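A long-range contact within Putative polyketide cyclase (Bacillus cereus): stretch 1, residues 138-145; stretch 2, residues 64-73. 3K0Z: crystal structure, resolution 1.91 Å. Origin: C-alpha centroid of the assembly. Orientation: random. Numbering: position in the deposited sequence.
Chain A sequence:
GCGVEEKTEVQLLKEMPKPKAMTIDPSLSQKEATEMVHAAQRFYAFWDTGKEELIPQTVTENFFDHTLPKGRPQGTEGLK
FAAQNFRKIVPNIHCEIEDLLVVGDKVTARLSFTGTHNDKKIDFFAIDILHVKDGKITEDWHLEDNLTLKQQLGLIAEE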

# COMPACT_ATOMS: atom_id res chain seq x y z
N THR A 138 -12.30 -7.60 8.44
CA THR A 138 -13.60 -7.59 7.78
C THR A 138 -13.52 -7.29 6.28
O THR A 138 -14.36 -7.73 5.49
CB THR A 138 -14.53 -6.59 8.42
OG1 THR A 138 -14.02 -5.27 8.23
CG2 THR A 138 -14.72 -6.92 9.91
N GLU A 139 -12.52 -6.51 5.89
CA GLU A 139 -12.37 -6.10 4.49
C GLU A 139 -10.92 -5.61 4.24
O GLU A 139 -10.16 -5.34 5.18
CB GLU A 139 -13.39 -5.01 4.11
CG GLU A 139 -13.33 -3.78 4.97
CD GLU A 139 -14.49 -2.78 4.78
OE1 GLU A 139 -15.33 -2.95 3.90
OE2 GLU A 139 -14.54 -1.79 5.48
N ASP A 140 -10.53 -5.54 2.97
CA ASP A 140 -9.22 -5.04 2.68
C ASP A 140 -9.13 -4.40 1.32
O ASP A 140 -10.03 -4.52 0.48
CB ASP A 140 -8.13 -6.09 2.94
CG ASP A 140 -8.06 -7.18 1.87
OD1 ASP A 140 -9.04 -7.36 1.16
OD2 ASP A 140 -7.00 -7.86 1.73
N TRP A 141 -8.00 -3.72 1.15
CA TRP A 141 -7.57 -3.05 -0.07
C TRP A 141 -6.10 -3.39 -0.17
O TRP A 141 -5.32 -3.09 0.73
CB TRP A 141 -7.72 -1.53 0.03
CG TRP A 141 -9.08 -1.04 0.32
CD1 TRP A 141 -9.97 -0.49 -0.58
CD2 TRP A 141 -9.70 -0.90 1.62
NE1 TRP A 141 -11.07 -0.07 0.08
CE2 TRP A 141 -10.94 -0.31 1.42
CE3 TRP A 141 -9.30 -1.21 2.92
CZ2 TRP A 141 -11.84 -0.06 2.48
CZ3 TRP A 141 -10.18 -0.95 3.97
CH2 TRP A 141 -11.44 -0.41 3.74
N HIS A 142 -5.68 -3.98 -1.29
CA HIS A 142 -4.32 -4.45 -1.36
C HIS A 142 -3.82 -4.42 -2.78
O HIS A 142 -4.59 -4.40 -3.76
CB HIS A 142 -4.27 -5.89 -0.81
CG HIS A 142 -5.03 -6.86 -1.65
ND1 HIS A 142 -4.43 -7.66 -2.59
CD2 HIS A 142 -6.36 -7.16 -1.70
CE1 HIS A 142 -5.34 -8.43 -3.17
NE2 HIS A 142 -6.52 -8.13 -2.65
N LEU A 143 -2.50 -4.43 -2.90
CA LEU A 143 -1.85 -4.42 -4.23
C LEU A 143 -0.53 -5.17 -4.15
O LEU A 143 0.26 -4.94 -3.23
CB LEU A 143 -1.64 -2.97 -4.62
CG LEU A 143 -1.59 -2.51 -6.05
CD1 LEU A 143 -2.63 -3.19 -6.96
CD2 LEU A 143 -1.76 -0.97 -6.00
N GLU A 144 -0.32 -6.10 -5.08
CA GLU A 144 0.92 -6.87 -5.17
C GLU A 144 1.57 -6.36 -6.41
O GLU A 144 0.87 -5.97 -7.35
CB GLU A 144 0.62 -8.36 -5.32
CG GLU A 144 -0.00 -9.02 -4.09
CD GLU A 144 -1.48 -8.68 -3.89
OE1 GLU A 144 -2.28 -9.02 -4.77
OE2 GLU A 144 -1.80 -8.11 -2.81
N ASP A 145 2.89 -6.31 -6.43
CA ASP A 145 3.59 -5.77 -7.63
C ASP A 145 3.66 -6.88 -8.70
O ASP A 145 4.69 -7.47 -8.93
CB ASP A 145 4.97 -5.21 -7.22
CG ASP A 145 5.70 -4.51 -8.35
OD1 ASP A 145 5.13 -4.38 -9.46
OD2 ASP A 145 6.84 -4.07 -8.12
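Stretch 2, residues 64-73: FDHTLPKGRP

How does stretch 2 lie on stretch 1? It enters as the end of a strand, residues 64-65, parallel to the start of strand 138-144, with Glu139 paired to Phe64 and Asp140 to Asp65. Phe64 N donates to Thr138 O (3.1 Å), and Phe64 O accepts from Asp140 N (3.1 Å). His66 N then donates to Asp140 O (2.9 Å), the last backbone-to-backbone bond between the stretches, made by the first loop residue.

What takes over from the backbone there? Thr67 does: its OG1 accepts from His142 N at 2.9 Å, so a side chain satisfies the amide two residues on from Asp140. A water lies 2.8 Å from both Thr67 O and His142 O and links them.

What do the two histidine rings bond to? His66 NE2 donates to Glu139 OE1 (2.7 Å), while its ring makes an offset stack on the five-membered ring of Trp141, centroids 4.4 Å apart and planes at 12°. His142 uses both nitrogens: NE2 donates to Asp65 OD2 (2.6 Å) and ND1 to Glu144 OE2 (2.7 Å).

What else occupies Asp65? Asp65 OD1 accepts from Thr67 N (2.7 Å), tying the loop back to the strand end, yet lies 3.5 Å from Asp140 OD1, a close approach of like charges. Arg72, which closes a type II turn begun at Pro69, makes a long salt bridge, NH1 to Asp65 OD2 at 4.0 Å.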

# COMPACT_ATOMS: atom_id res chain seq x y z
N PHE A 64 -14.58 -9.11 2.67
CA PHE A 64 -14.78 -8.51 1.36
C PHE A 64 -13.49 -7.79 0.89
O PHE A 64 -12.94 -6.90 1.59
CB PHE A 64 -15.96 -7.55 1.42
CG PHE A 64 -16.40 -7.06 0.09
CD1 PHE A 64 -15.79 -5.98 -0.50
CD2 PHE A 64 -17.42 -7.68 -0.58
CE1 PHE A 64 -16.19 -5.53 -1.73
CE2 PHE A 64 -17.81 -7.24 -1.81
CZ PHE A 64 -17.19 -6.17 -2.38
N ASP A 65 -13.01 -8.21 -0.27
CA ASP A 65 -11.84 -7.61 -0.89
C ASP A 65 -12.35 -6.50 -1.82
O ASP A 65 -13.06 -6.76 -2.81
CB ASP A 65 -11.04 -8.69 -1.65
CG ASP A 65 -9.78 -8.17 -2.30
OD1 ASP A 65 -9.61 -6.94 -2.29
OD2 ASP A 65 -8.96 -8.99 -2.82
N HIS A 66 -12.01 -5.26 -1.49
CA HIS A 66 -12.35 -4.14 -2.33
C HIS A 66 -11.52 -4.00 -3.58
O HIS A 66 -11.85 -3.18 -4.43
CB HIS A 66 -12.22 -2.84 -1.53
CG HIS A 66 -13.20 -2.74 -0.42
ND1 HIS A 66 -14.51 -2.41 -0.64
CD2 HIS A 66 -13.08 -2.97 0.90
CE1 HIS A 66 -15.16 -2.43 0.51
NE2 HIS A 66 -14.31 -2.76 1.46
N THR A 67 -10.43 -4.77 -3.71
CA THR A 67 -9.50 -4.61 -4.82
C THR A 67 -9.15 -6.01 -5.38
O THR A 67 -8.01 -6.44 -5.37
CB THR A 67 -8.26 -3.89 -4.30
OG1 THR A 67 -7.74 -4.61 -3.19
CG2 THR A 67 -8.57 -2.43 -3.84
N LEU A 68 -10.17 -6.69 -5.88
CA LEU A 68 -10.09 -8.11 -6.15
C LEU A 68 -9.33 -8.31 -7.43
O LEU A 68 -9.73 -7.76 -8.43
CB LEU A 68 -11.53 -8.60 -6.22
CG LEU A 68 -11.95 -10.03 -6.07
CD1 LEU A 68 -11.49 -10.65 -4.69
CD2 LEU A 68 -13.47 -10.06 -6.28
N PRO A 69 -8.17 -9.03 -7.40
CA PRO A 69 -7.47 -9.33 -8.66
C PRO A 69 -8.36 -10.00 -9.71
O PRO A 69 -9.33 -10.69 -9.34
CB PRO A 69 -6.35 -10.26 -8.21
CG PRO A 69 -6.08 -9.89 -6.82
CD PRO A 69 -7.43 -9.57 -6.25
N LYS A 70 -8.11 -9.73 -11.00
CA LYS A 70 -8.97 -10.32 -12.04
C LYS A 70 -8.81 -11.83 -11.90
O LYS A 70 -7.67 -12.32 -11.75
CB LYS A 70 -8.61 -9.88 -13.47
N GLY A 71 -9.94 -12.53 -11.89
CA GLY A 71 -9.94 -13.98 -11.78
C GLY A 71 -10.10 -14.50 -10.36
O GLY A 71 -10.45 -15.67 -10.16
N ARG A 72 -9.83 -13.67 -9.35
CA ARG A 72 -9.97 -14.13 -7.98
C ARG A 72 -11.44 -14.02 -7.56
O ARG A 72 -12.02 -12.97 -7.71
CB ARG A 72 -9.11 -13.32 -7.03
CG ARG A 72 -9.17 -13.89 -5.66
CD ARG A 72 -8.44 -13.06 -4.70
NE ARG A 72 -7.02 -13.17 -4.94
CZ ARG A 72 -6.08 -12.65 -4.17
NH1 ARG A 72 -6.40 -11.99 -3.08
NH2 ARG A 72 -4.80 -12.82 -4.50
N PRO A 73 -12.02 -15.10 -7.05
CA PRO A 73 -13.36 -15.03 -6.47
C PRO A 73 -13.42 -14.09 -5.27
O PRO A 73 -12.44 -13.94 -4.54
CB PRO A 73 -13.64 -16.48 -6.00
CG PRO A 73 -12.60 -17.34 -6.61
CD PRO A 73 -11.47 -16.48 -7.03
O HOH W 1 -5.38 -5.81 -6.06